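Local coordinates for DisA protein (Sorangium cellulosum, PDB 6CCA) that probably transfers methyl groups to carbon in the disorazol polyketide assembly line, acting as a gem-dimethylating carbon methyltransferase, at residues 285-290 and 310-315; 280-285 and 293-298. One frame throughout, in Å; residues are numbered along the deposited sequence.

Contact 1 of 2, residues 285-290 and 310-315; sequences DLEGDV and HATKNL
Glu287 reaches across to the backbone of Thr312 and Lys313, and its carboxylate makes the one hydrogen bond that joins the two loops. Lys313 N donates to Glu287 OE2 at 3.1 Å with an N-H...O angle of 153°, but it comes from above the carboxylate plane, about 65° out of it. Glu287 can span the gap because its CG lies anti to the carbonyl carbon (chi1 -71°) and the chain runs on extended. A type I turn from Asp285 to Gly288, closed by Gly288 N on Asp285 O, presents this side chain; Asp285 OD1 adds a weak bond to Glu287 N.

Both loops follow parallel strands, 279-281 and 300-306, of a sheet consistent with the Rossmann-like fold of class I methyltransferases; the second leads into helix 315-325. Asn314 is the N-cap of that helix, its OD1 taking Ser317 N.

The rest is close carbon-to-oxygen packing and charge. Glu287 CG lies 3.3 Å from Thr312 OG1, whose hydroxyl is hydrogen-bonded to Thr318 in the helix. Lys313 crosses Glu287 at about a right angle, its CB 3.0 Å from Glu287 OE2. As for charge, Lys313 NZ stays 4.9 Å from Glu287 OE2, probably attracted without direct pairing.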
loop_
_atom_site.group_PDB
_atom_site.type_symbol
_atom_site.label_atom_id
_atom_site.label_comp_id
_atom_site.label_asym_id
_atom_site.label_seq_id
_atom_site.Cartn_x
_atom_site.Cartn_y
_atom_site.Cartn_z
ATOM N N ASP A 285 16.957 1.982 4.998
ATOM C CA ASP A 285 16.408 0.665 5.072
ATOM C C ASP A 285 16.013 0.501 6.527
ATOM O O ASP A 285 16.895 0.513 7.381
ATOM C CB ASP A 285 17.469 -0.369 4.750
ATOM C CG ASP A 285 16.902 -1.804 4.762
ATOM O OD1 ASP A 285 15.796 -2.007 5.247
ATOM O OD2 ASP A 285 17.550 -2.714 4.252
ATOM N N LEU A 286 14.708 0.444 6.832
ATOM C CA LEU A 286 14.287 0.532 8.248
ATOM C C LEU A 286 14.615 -0.764 8.996
ATOM O O LEU A 286 14.779 -0.742 10.235
ATOM C CB LEU A 286 12.779 0.770 8.392
ATOM C CG LEU A 286 12.256 2.172 8.198
ATOM C CD1 LEU A 286 10.718 2.109 8.220
ATOM C CD2 LEU A 286 12.796 3.146 9.247
ATOM N N GLU A 287 14.678 -1.850 8.213
ATOM C CA GLU A 287 15.100 -3.148 8.691
ATOM C C GLU A 287 16.582 -3.208 9.075
ATOM O O GLU A 287 17.024 -4.196 9.585
ATOM C CB GLU A 287 14.765 -4.235 7.663
ATOM C CG GLU A 287 13.237 -4.528 7.554
ATOM C CD GLU A 287 12.913 -5.728 6.669
ATOM O OE1 GLU A 287 12.604 -5.575 5.501
ATOM O OE2 GLU A 287 12.975 -6.872 7.113
ATOM N N GLY A 288 17.355 -2.173 8.828
ATOM C CA GLY A 288 18.717 -2.152 9.281
ATOM C C GLY A 288 18.898 -1.202 10.417
ATOM O O GLY A 288 17.967 -0.800 11.067
ATOM N N ASP A 289 20.114 -0.792 10.608
ATOM C CA ASP A 289 20.454 -0.006 11.742
ATOM C C ASP A 289 20.372 1.458 11.338
ATOM O O ASP A 289 21.220 1.956 10.614
ATOM C CB ASP A 289 21.866 -0.400 12.206
ATOM C CG ASP A 289 22.436 0.516 13.277
ATOM O OD1 ASP A 289 21.856 1.584 13.590
ATOM O OD2 ASP A 289 23.514 0.153 13.797
ATOM N N VAL A 290 19.355 2.169 11.852
ATOM C CA VAL A 290 19.069 3.501 11.311
ATOM C C VAL A 290 20.168 4.485 11.647
ATOM O O VAL A 290 20.494 5.362 10.876
ATOM C CB VAL A 290 17.658 3.990 11.705
ATOM C CG1 VAL A 290 16.606 2.986 11.206
ATOM C CG2 VAL A 290 17.570 4.163 13.213
ATOM N N HIS A 310 4.220 -1.745 5.266
ATOM C CA HIS A 310 3.922 -3.214 5.274
ATOM C C HIS A 310 5.019 -4.079 4.561
ATOM O O HIS A 310 5.024 -5.295 4.705
ATOM C CB HIS A 310 2.597 -3.506 4.584
ATOM C CG HIS A 310 2.625 -3.211 3.110
ATOM N ND1 HIS A 310 2.230 -1.992 2.585
ATOM C CD2 HIS A 310 3.072 -3.941 2.059
ATOM C CE1 HIS A 310 2.441 -1.994 1.277
ATOM N NE2 HIS A 310 2.923 -3.175 0.931
ATOM N N ALA A 311 5.902 -3.490 3.776
ATOM C CA ALA A 311 6.942 -4.281 3.040
ATOM C C ALA A 311 8.153 -4.501 3.872
ATOM O O ALA A 311 9.204 -3.918 3.611
ATOM C CB ALA A 311 7.327 -3.624 1.724
ATOM N N THR A 312 8.004 -5.345 4.883
ATOM C CA THR A 312 9.044 -5.573 5.851
ATOM C C THR A 312 8.899 -6.984 6.389
ATOM O O THR A 312 7.806 -7.546 6.410
ATOM C CB THR A 312 8.939 -4.553 7.022
ATOM O OG1 THR A 312 10.003 -4.816 7.956
ATOM C CG2 THR A 312 7.616 -4.692 7.764
ATOM N N LYS A 313 9.981 -7.549 6.892
ATOM C CA LYS A 313 9.951 -8.895 7.417
ATOM C C LYS A 313 9.278 -9.031 8.733
ATOM O O LYS A 313 8.590 -10.010 8.980
ATOM C CB LYS A 313 11.390 -9.415 7.574
ATOM C CG LYS A 313 12.001 -9.723 6.245
ATOM C CD LYS A 313 13.349 -10.401 6.373
ATOM C CE LYS A 313 13.927 -10.588 4.971
ATOM N NZ LYS A 313 15.411 -10.532 4.994
ATOM N N ASN A 314 9.501 -8.042 9.595
ATOM C CA ASN A 314 8.931 -7.996 10.894
ATOM C C ASN A 314 8.351 -6.628 11.242
ATOM O O ASN A 314 9.075 -5.677 11.471
ATOM C CB ASN A 314 9.989 -8.337 11.948
ATOM C CG ASN A 314 9.354 -8.539 13.295
ATOM O OD1 ASN A 314 9.049 -7.598 14.015
ATOM N ND2 ASN A 314 9.023 -9.787 13.593
ATOM N N LEU A 315 7.032 -6.546 11.274
ATOM C CA LEU A 315 6.340 -5.283 11.439
ATOM C C LEU A 315 6.632 -4.624 12.786
ATOM O O LEU A 315 6.882 -3.427 12.844
ATOM C CB LEU A 315 4.832 -5.482 11.160
ATOM C CG LEU A 315 3.998 -4.221 10.904
ATOM C CD1 LEU A 315 4.697 -3.346 9.836
ATOM C CD2 LEU A 315 2.566 -4.584 10.512
#

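Contact 2 of 2, residues 280-285 and 293-298; sequences TFQPLD and QGFSAE
Phe295 is clasped between Gln282 and Leu284, one on each face of its ring. Leu284 CD2 sits over the centre of one face in a CH-pi contact, 4.2 Å from the centroid. Over the opposite face lies the Gln282 amide, its plane 30° from that of the ring and its NE2 offset toward the rim. With CG anti to the backbone N (chi1 -170°) and an extended chain, Gln282 carries this amide across the ring face, so that NE2, near the rim, reaches the backbone of Gln293 and Gly294. There NE2 donates to Gln293 O at 3.2 Å, on a lone pair in the carbonyl plane, and weakly to Gly294 O. Pro283 O meets the ring edge in plane, 3.3 Å from Phe295 CE1.

Gln293 swings CG anti to its carbonyl carbon (chi1 -57°) and, extended, lays its amide along the backbone of Asp285, in the chain that continues from strand 279-281. Its OE1 accepts from Asp285 N at 2.8 Å, and its NE2 donates to Asp285 O, also at 2.8 Å; NE2 also bonds Asp289 O. With OE1 on an N-H and NE2 on carbonyls, the flip of the Gln293 amide is fixed, while Gln282 NE2 serves two carbonyls from above the ring.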
loop_
_atom_site.group_PDB
_atom_site.type_symbol
_atom_site.label_atom_id
_atom_site.label_comp_id
_atom_site.label_asym_id
_atom_site.label_seq_id
_atom_site.Cartn_x
_atom_site.Cartn_y
_atom_site.Cartn_z
ATOM N N THR A 280 16.260 16.840 2.003
ATOM C CA THR A 280 17.464 16.038 2.040
ATOM C C THR A 280 17.126 14.666 1.477
ATOM O O THR A 280 16.122 14.083 1.831
ATOM C CB THR A 280 17.990 15.981 3.478
ATOM O OG1 THR A 280 18.319 17.301 3.848
ATOM C CG2 THR A 280 19.252 15.100 3.677
ATOM N N PHE A 281 17.957 14.148 0.595
ATOM C CA PHE A 281 17.706 12.889 -0.055
ATOM C C PHE A 281 18.755 11.928 0.452
ATOM O O PHE A 281 19.988 12.216 0.355
ATOM C CB PHE A 281 17.846 13.077 -1.577
ATOM C CG PHE A 281 16.914 14.064 -2.161
ATOM C CD1 PHE A 281 17.133 15.408 -2.104
ATOM C CD2 PHE A 281 15.732 13.617 -2.752
ATOM C CE1 PHE A 281 16.217 16.298 -2.641
ATOM C CE2 PHE A 281 14.850 14.511 -3.272
ATOM C CZ PHE A 281 15.079 15.845 -3.234
ATOM N N GLN A 282 18.316 10.796 1.006
ATOM C CA GLN A 282 19.217 9.865 1.718
ATOM C C GLN A 282 18.586 8.487 1.743
ATOM O O GLN A 282 17.407 8.344 2.122
ATOM C CB GLN A 282 19.380 10.368 3.173
ATOM C CG GLN A 282 20.448 9.689 4.027
ATOM C CD GLN A 282 20.824 10.510 5.300
ATOM O OE1 GLN A 282 20.623 11.718 5.372
ATOM N NE2 GLN A 282 21.387 9.832 6.284
ATOM N N PRO A 283 19.353 7.447 1.407
ATOM C CA PRO A 283 18.831 6.102 1.476
ATOM C C PRO A 283 18.491 5.677 2.939
ATOM O O PRO A 283 19.143 6.103 3.859
ATOM C CB PRO A 283 19.935 5.233 0.898
ATOM C CG PRO A 283 20.893 6.135 0.283
ATOM C CD PRO A 283 20.710 7.531 0.786
ATOM N N LEU A 284 17.539 4.817 3.079
ATOM C CA LEU A 284 17.168 4.251 4.390
ATOM C C LEU A 284 16.444 2.970 4.257
ATOM O O LEU A 284 15.420 2.849 3.551
ATOM C CB LEU A 284 16.237 5.174 5.151
ATOM C CG LEU A 284 15.752 4.699 6.532
ATOM C CD1 LEU A 284 16.854 4.358 7.527
ATOM C CD2 LEU A 284 14.964 5.879 7.109
ATOM N N ASP A 285 16.957 1.982 4.998
ATOM C CA ASP A 285 16.408 0.665 5.072
ATOM C C ASP A 285 16.013 0.501 6.527
ATOM O O ASP A 285 16.895 0.513 7.381
ATOM C CB ASP A 285 17.469 -0.369 4.750
ATOM C CG ASP A 285 16.902 -1.804 4.762
ATOM O OD1 ASP A 285 15.796 -2.007 5.247
ATOM O OD2 ASP A 285 17.550 -2.714 4.252
ATOM N N GLN A 293 23.017 4.156 9.387
ATOM C CA GLN A 293 22.680 4.759 8.086
ATOM C C GLN A 293 22.685 6.282 8.031
ATOM O O GLN A 293 22.382 6.859 7.012
ATOM C CB GLN A 293 21.391 4.178 7.564
ATOM C CG GLN A 293 21.398 2.676 7.415
ATOM C CD GLN A 293 20.083 2.101 7.071
ATOM O OE1 GLN A 293 19.581 2.247 5.924
ATOM N NE2 GLN A 293 19.509 1.366 8.011
ATOM N N GLY A 294 23.055 6.948 9.139
ATOM C CA GLY A 294 23.214 8.357 9.174
ATOM C C GLY A 294 21.978 9.111 9.672
ATOM O O GLY A 294 21.845 10.257 9.338
ATOM N N PHE A 295 21.069 8.452 10.384
ATOM C CA PHE A 295 19.814 9.031 10.954
ATOM C C PHE A 295 19.751 8.923 12.509
ATOM O O PHE A 295 19.572 7.821 13.076
ATOM C CB PHE A 295 18.600 8.256 10.481
ATOM C CG PHE A 295 18.396 8.308 9.008
ATOM C CD1 PHE A 295 19.005 7.363 8.176
ATOM C CD2 PHE A 295 17.633 9.301 8.449
ATOM C CE1 PHE A 295 18.830 7.434 6.817
ATOM C CE2 PHE A 295 17.489 9.390 7.090
ATOM C CZ PHE A 295 18.104 8.463 6.281
ATOM N N SER A 296 19.755 10.034 13.187
ATOM C CA SER A 296 19.802 9.962 14.644
ATOM C C SER A 296 18.450 9.688 15.343
ATOM O O SER A 296 17.357 9.979 14.803
ATOM C CB SER A 296 20.469 11.224 15.164
ATOM O OG SER A 296 19.840 12.338 14.619
ATOM N N ALA A 297 18.544 9.111 16.526
ATOM C CA ALA A 297 17.419 8.953 17.397
ATOM C C ALA A 297 16.742 10.262 17.759
ATOM O O ALA A 297 17.408 11.272 17.933
ATOM C CB ALA A 297 17.853 8.313 18.716
ATOM N N GLU A 298 15.426 10.206 17.828
ATOM C CA GLU A 298 14.532 11.328 18.055
ATOM C C GLU A 298 14.762 12.581 17.220
ATOM O O GLU A 298 14.670 13.657 17.700
ATOM C CB GLU A 298 14.386 11.679 19.538
ATOM C CG GLU A 298 15.590 12.317 20.120
ATOM C CD GLU A 298 15.318 13.269 21.274
ATOM O OE1 GLU A 298 14.253 13.845 21.428
ATOM O OE2 GLU A 298 16.257 13.469 22.000
HETATM O O HOH W 1 21.621 6.334 4.400
#

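Contacts 1 and 2 lie about 13 Å apart, centre to centre, and share Asp285: its backbone is gripped in contact 2, while its carbonyl closes the turn that presents Glu287 in contact 1. Contact 2 closes the connection between strands 279-281 and 300-306 on itself, and Glu287, within the part so closed, reaches out to the loop before helix 315-325 in contact 1. They also touch directly, through a probable hydrogen bond between Val290 O and Phe295 N (3.2 Å) and packing of Val290 CG1 on Leu284 CD1 (3.9 Å). Both belong to the methyltransferase domain.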